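Long-range contacts in mosquitocidal toxin (Lysinibacillus sphaericus, PDB 2VSE), which probably acts as an ADP-ribosyltransferase toxin against mosquitoes, with ricin-B-like lectin repeats that are likely to bind carbohydrate: residues L20-S25 with L645-S650; S24-Q29 with Y785-D790. All coordinates share one frame; numbering follows the deposited sequence.

Contact 1. Residues L20-S25 with L645-S650; sequences LMDMSS and LQTDGS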
loop_
_atom_site.group_PDB
_atom_site.type_symbol
_atom_site.label_atom_id
_atom_site.label_comp_id
_atom_site.label_asym_id
_atom_site.label_seq_id
_atom_site.Cartn_x
_atom_site.Cartn_y
_atom_site.Cartn_z
ATOM N N LEU A 20 0.091 -5.830 1.538
ATOM C CA LEU A 20 -1.236 -6.146 2.037
ATOM C C LEU A 20 -2.197 -6.528 0.918
ATOM O O LEU A 20 -3.187 -7.224 1.154
ATOM C CB LEU A 20 -1.763 -4.926 2.782
ATOM C CG LEU A 20 -2.897 -5.033 3.771
ATOM C CD1 LEU A 20 -2.556 -5.996 4.907
ATOM C CD2 LEU A 20 -3.197 -3.635 4.291
ATOM N N MET A 21 -1.887 -6.078 -0.296
ATOM C CA MET A 21 -2.803 -6.149 -1.441
ATOM C C MET A 21 -3.198 -7.564 -1.872
ATOM O O MET A 21 -4.256 -7.748 -2.470
ATOM C CB MET A 21 -2.203 -5.424 -2.633
ATOM C CG MET A 21 -2.288 -3.897 -2.580
ATOM S SD MET A 21 -1.115 -3.185 -3.749
ATOM C CE MET A 21 -2.091 -3.184 -5.247
ATOM N N ASP A 22 -2.350 -8.553 -1.599
ATOM C CA ASP A 22 -2.686 -9.915 -1.982
ATOM C C ASP A 22 -3.080 -10.772 -0.768
ATOM O O ASP A 22 -3.002 -12.001 -0.803
ATOM C CB ASP A 22 -1.565 -10.544 -2.824
ATOM C CG ASP A 22 -0.190 -10.245 -2.270
ATOM O OD1 ASP A 22 0.151 -10.816 -1.211
ATOM O OD2 ASP A 22 0.550 -9.443 -2.886
ATOM N N MET A 23 -3.530 -10.093 0.291
ATOM C CA MET A 23 -3.990 -10.741 1.511
ATOM C C MET A 23 -5.435 -10.372 1.827
ATOM O O MET A 23 -5.806 -10.228 2.997
ATOM C CB MET A 23 -3.089 -10.356 2.680
ATOM C CG MET A 23 -1.631 -10.728 2.497
ATOM S SD MET A 23 -0.597 -9.932 3.730
ATOM C CE MET A 23 -0.888 -10.948 5.179
ATOM N N SER A 24 -6.245 -10.227 0.780
ATOM C CA SER A 24 -7.660 -9.889 0.924
ATOM C C SER A 24 -8.405 -10.836 1.898
ATOM O O SER A 24 -8.976 -10.384 2.882
ATOM C CB SER A 24 -8.325 -9.840 -0.455
ATOM O OG SER A 24 -9.682 -9.458 -0.348
ATOM N N SER A 25 -8.365 -12.137 1.634
ATOM C CA SER A 25 -9.046 -13.118 2.487
ATOM C C SER A 25 -8.700 -12.949 3.965
ATOM O O SER A 25 -9.587 -12.825 4.810
ATOM C CB SER A 25 -8.717 -14.549 2.045
ATOM O OG SER A 25 -9.280 -14.842 0.783
ATOM N N LEU A 645 6.740 -12.805 4.541
ATOM C CA LEU A 645 5.298 -12.827 4.736
ATOM C C LEU A 645 4.545 -13.681 3.688
ATOM O O LEU A 645 4.744 -13.521 2.478
ATOM C CB LEU A 645 4.774 -11.388 4.726
ATOM C CG LEU A 645 3.298 -11.164 5.053
ATOM C CD1 LEU A 645 2.933 -11.640 6.478
ATOM C CD2 LEU A 645 2.944 -9.733 4.839
ATOM N N GLN A 646 3.685 -14.578 4.171
ATOM C CA GLN A 646 2.839 -15.399 3.299
ATOM C C GLN A 646 1.433 -14.808 3.222
ATOM O O GLN A 646 1.060 -13.990 4.057
ATOM C CB GLN A 646 2.816 -16.847 3.801
ATOM C CG GLN A 646 4.211 -17.485 3.978
ATOM C CD GLN A 646 4.984 -17.623 2.666
ATOM O OE1 GLN A 646 4.617 -18.416 1.794
ATOM N NE2 GLN A 646 6.057 -16.850 2.523
ATOM N N THR A 647 0.662 -15.206 2.215
ATOM C CA THR A 647 -0.664 -14.620 1.962
ATOM C C THR A 647 -1.665 -14.887 3.095
ATOM O O THR A 647 -2.713 -14.237 3.192
ATOM C CB THR A 647 -1.259 -15.113 0.616
ATOM O OG1 THR A 647 -1.272 -16.544 0.594
ATOM C CG2 THR A 647 -0.440 -14.611 -0.559
ATOM N N ASP A 648 -1.342 -15.848 3.944
ATOM C CA ASP A 648 -2.237 -16.223 5.024
ATOM C C ASP A 648 -1.807 -15.614 6.366
ATOM O O ASP A 648 -2.353 -15.961 7.420
ATOM C CB ASP A 648 -2.356 -17.754 5.113
ATOM C CG ASP A 648 -1.020 -18.449 5.420
ATOM O OD1 ASP A 648 0.002 -17.774 5.681
ATOM O OD2 ASP A 648 -0.998 -19.699 5.407
ATOM N N GLY A 649 -0.816 -14.727 6.318
ATOM C CA GLY A 649 -0.356 -13.988 7.501
ATOM C C GLY A 649 0.808 -14.644 8.216
ATOM O O GLY A 649 1.390 -14.064 9.141
ATOM N N SER A 650 1.157 -15.854 7.794
ATOM C CA SER A 650 2.285 -16.559 8.394
ATOM C C SER A 650 3.592 -16.126 7.738
ATOM O O SER A 650 3.599 -15.328 6.790
ATOM C CB SER A 650 2.110 -18.073 8.267
ATOM O OG SER A 650 2.197 -18.486 6.906
HETATM O O HOH W 1 2.302 -12.321 1.005
#

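Contact 2. Residues S24-Q29 with Y785-D790; sequences SSLLYQ and YNFNKD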
loop_
_atom_site.group_PDB
_atom_site.type_symbol
_atom_site.label_atom_id
_atom_site.label_comp_id
_atom_site.label_asym_id
_atom_site.label_seq_id
_atom_site.Cartn_x
_atom_site.Cartn_y
_atom_site.Cartn_z
ATOM N N SER A 24 -6.245 -10.227 0.780
ATOM C CA SER A 24 -7.660 -9.889 0.924
ATOM C C SER A 24 -8.405 -10.836 1.898
ATOM O O SER A 24 -8.976 -10.384 2.882
ATOM C CB SER A 24 -8.325 -9.840 -0.455
ATOM O OG SER A 24 -9.682 -9.458 -0.348
ATOM N N SER A 25 -8.365 -12.137 1.634
ATOM C CA SER A 25 -9.046 -13.118 2.487
ATOM C C SER A 25 -8.700 -12.949 3.965
ATOM O O SER A 25 -9.587 -12.825 4.810
ATOM C CB SER A 25 -8.717 -14.549 2.045
ATOM O OG SER A 25 -9.280 -14.842 0.783
ATOM N N LEU A 26 -7.405 -12.932 4.265
ATOM C CA LEU A 26 -6.945 -12.853 5.642
ATOM C C LEU A 26 -7.310 -11.534 6.312
ATOM O O LEU A 26 -7.790 -11.516 7.449
ATOM C CB LEU A 26 -5.439 -13.089 5.733
ATOM C CG LEU A 26 -4.932 -12.908 7.169
ATOM C CD1 LEU A 26 -4.922 -14.219 7.937
ATOM C CD2 LEU A 26 -3.583 -12.247 7.177
ATOM N N LEU A 27 -7.087 -10.433 5.610
ATOM C CA LEU A 27 -7.418 -9.131 6.170
ATOM C C LEU A 27 -8.908 -9.013 6.501
ATOM O O LEU A 27 -9.274 -8.451 7.542
ATOM C CB LEU A 27 -6.969 -8.003 5.256
ATOM C CG LEU A 27 -7.100 -6.632 5.914
ATOM C CD1 LEU A 27 -6.127 -6.493 7.079
ATOM C CD2 LEU A 27 -6.880 -5.552 4.893
ATOM N N TYR A 28 -9.757 -9.572 5.642
ATOM C CA TYR A 28 -11.180 -9.497 5.865
ATOM C C TYR A 28 -11.564 -10.299 7.116
ATOM O O TYR A 28 -12.420 -9.883 7.901
ATOM C CB TYR A 28 -11.954 -9.963 4.626
ATOM C CG TYR A 28 -13.436 -9.871 4.825
ATOM C CD1 TYR A 28 -14.121 -8.690 4.561
ATOM C CD2 TYR A 28 -14.159 -10.956 5.319
ATOM C CE1 TYR A 28 -15.491 -8.606 4.755
ATOM C CE2 TYR A 28 -15.529 -10.876 5.522
ATOM C CZ TYR A 28 -16.183 -9.696 5.243
ATOM O OH TYR A 28 -17.535 -9.612 5.453
ATOM N N GLN A 29 -10.924 -11.449 7.288
ATOM C CA GLN A 29 -11.126 -12.268 8.468
ATOM C C GLN A 29 -10.722 -11.532 9.751
ATOM O O GLN A 29 -11.480 -11.511 10.725
ATOM C CB GLN A 29 -10.353 -13.578 8.330
ATOM C CG GLN A 29 -10.465 -14.497 9.533
ATOM C CD GLN A 29 -9.575 -15.707 9.417
ATOM O OE1 GLN A 29 -9.646 -16.446 8.440
ATOM N NE2 GLN A 29 -8.730 -15.925 10.422
ATOM N N TYR A 785 -5.218 -15.966 19.526
ATOM C CA TYR A 785 -5.948 -15.970 18.291
ATOM C C TYR A 785 -5.582 -17.199 17.468
ATOM O O TYR A 785 -4.403 -17.508 17.300
ATOM C CB TYR A 785 -5.680 -14.696 17.468
ATOM C CG TYR A 785 -6.570 -14.623 16.241
ATOM C CD1 TYR A 785 -7.957 -14.465 16.374
ATOM C CD2 TYR A 785 -6.054 -14.766 14.968
ATOM C CE1 TYR A 785 -8.799 -14.420 15.269
ATOM C CE2 TYR A 785 -6.890 -14.734 13.843
ATOM C CZ TYR A 785 -8.261 -14.557 14.015
ATOM O OH TYR A 785 -9.102 -14.505 12.937
ATOM N N ASN A 786 -6.601 -17.889 16.952
ATOM C CA ASN A 786 -6.377 -19.016 16.068
ATOM C C ASN A 786 -6.794 -18.663 14.644
ATOM O O ASN A 786 -7.957 -18.349 14.389
ATOM C CB ASN A 786 -7.078 -20.282 16.588
ATOM C CG ASN A 786 -6.770 -21.507 15.739
ATOM O OD1 ASN A 786 -7.370 -21.708 14.688
ATOM N ND2 ASN A 786 -5.820 -22.315 16.181
ATOM N N PHE A 787 -5.833 -18.704 13.729
ATOM C CA PHE A 787 -6.004 -18.159 12.385
ATOM C C PHE A 787 -6.907 -19.013 11.521
ATOM O O PHE A 787 -7.705 -18.503 10.735
ATOM C CB PHE A 787 -4.648 -17.989 11.696
ATOM C CG PHE A 787 -3.890 -16.801 12.177
ATOM C CD1 PHE A 787 -3.934 -15.600 11.461
ATOM C CD2 PHE A 787 -3.153 -16.862 13.358
ATOM C CE1 PHE A 787 -3.257 -14.481 11.916
ATOM C CE2 PHE A 787 -2.466 -15.742 13.824
ATOM C CZ PHE A 787 -2.516 -14.548 13.109
ATOM N N ASN A 788 -6.763 -20.318 11.673
ATOM C CA ASN A 788 -7.503 -21.252 10.882
ATOM C C ASN A 788 -8.978 -21.354 11.328
ATOM O O ASN A 788 -9.868 -21.299 10.478
ATOM C CB ASN A 788 -6.757 -22.586 10.876
ATOM C CG ASN A 788 -7.653 -23.763 10.596
ATOM O OD1 ASN A 788 -8.179 -23.912 9.497
ATOM N ND2 ASN A 788 -7.806 -24.627 11.587
ATOM N N LYS A 789 -9.242 -21.458 12.637
ATOM C CA LYS A 789 -10.632 -21.488 13.125
ATOM C C LYS A 789 -11.257 -20.105 13.299
ATOM O O LYS A 789 -12.467 -19.994 13.467
ATOM C CB LYS A 789 -10.789 -22.284 14.428
ATOM C CG LYS A 789 -10.100 -23.635 14.488
ATOM C CD LYS A 789 -10.372 -24.516 13.294
ATOM C CE LYS A 789 -11.602 -25.354 13.454
ATOM N NZ LYS A 789 -11.444 -26.613 12.685
ATOM N N ASP A 790 -10.438 -19.057 13.279
ATOM C CA ASP A 790 -10.949 -17.686 13.344
ATOM C C ASP A 790 -11.637 -17.381 14.687
ATOM O O ASP A 790 -12.811 -17.039 14.729
ATOM C CB ASP A 790 -11.914 -17.472 12.171
ATOM C CG ASP A 790 -12.282 -16.033 11.967
ATOM O OD1 ASP A 790 -11.738 -15.169 12.680
ATOM O OD2 ASP A 790 -13.103 -15.757 11.065
HETATM O O HOH W 2 -13.974 -13.469 10.676
#

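Contact 1. Residues L20-S25 with L645-S650
Asp648 OD1 is gripped twice by Ser650, a double hold that would stiffen the loop against which Met23 lies. The hydroxyl Ser650 OG sits 2.6 Å from Asp648 OD1 on the syn lone pair. Ser650 N reaches the same oxygen from the anti side, 35° out of the carboxylate plane, and closes an Asx turn. The other oxygen, Asp648 OD2, makes a salt bridge with Lys687, so both ends of the carboxylate are tied down. Asp648 belongs to a type I turn from Gln646 to Gly649, in which Gly649 N bonds to Gln646 O at 3.0 Å. Gln646 N bonds in turn to Ser650 O at 2.7 Å. With the positive phi of Gly649, the pair makes a hairpin loop with a G1 bulge, joining strands 640-645 and 651-655 in the region related to the botulinum HA-17 trefoil. Glycine suits the place because a side chain there would press on the preceding carbonyl oxygen.

Met23, at the N-cap of helix 24-33, supplies most of what lies against this loop. CG stands beside the backbone N (chi1 -59°), and Met23 CG passes 3.7 Å from Thr647 O. A bend at chi3 (78°) then turns the methyl in between Leu645 and the turn, with Met23 CE 3.9 Å from Gly649 CA and also near Gln646 O. The sulfur is met obliquely by one branch of Leu645, Met23 SD to Leu645 CD2 being 3.7 Å. The flexible thioether of methionine suits this bent path. Nearer the solvent, where both residues are exposed, the methyl Thr647 CG2 comes 3.7 Å from Asp22 O. A water donates to Leu645 O and, weakly, to Asp22 OD1, while Trp19 and Gln89 also touch Leu645.

Contact 2. Residues S24-Q29 with Y785-D790
Gln29 spends both hydrogens of its amide nitrogen on the loop of residues 785-790. Gln29 NE2 bonds to Phe787 O at 2.8 Å, in the carbonyl plane and on a lone pair. The second bond, from Gln29 NE2 to Tyr785 OH at 2.9 Å, lies near the amide plane and is fairly straight at 160°. An extended chain, with CG anti to the backbone N (chi1 178°), carries the amide from the helix to both acceptors. The Asp790 carboxylate stacks against this side chain, Asp790 OD2 lying 3.3 Å from Gln29 CG. One turn earlier on the helix, Leu26 CD1 meets the edge of the Phe787 ring, 3.9 Å from Phe787 CD1. The loop links strands 780-786 and 791-796 in a ricin B-type lectin region, a beta-trefoil family. Behind the first shell, Tyr785 CD2 lies over the centre of the Phe787 ring, 3.8 Å above its plane, while the ring of Tyr689 stacks on Phe787. Asn786 OD1 accepts from Lys789 N at 2.8 Å in an Asx motif across the bend, and Gln570 binds both Tyr785 O and Phe787 N.

Contacts 1 and 2 lie with their centres about 10 Å apart, and their first segments overlap at Ser24 and Ser25. Both start from the same N-terminal stretch: contact 1 uses the approach to helix 24-33 and contact 2 its first turns. Their partners come far later in the chain, in hairpin loops of two successive lectin-like regions, one between strands 640-645 and 651-655, the other between strands 780-786 and 791-796. Leu26 bridges them, its CD2 lying 3.7 Å from Gly649 CA. Tyr689 does too, since its hydroxyl bonds to Asp648 O and its ring stacks on Phe787. The helix near the N-terminus thus joins two lectin-like regions that lie over 600 residues away along the chain.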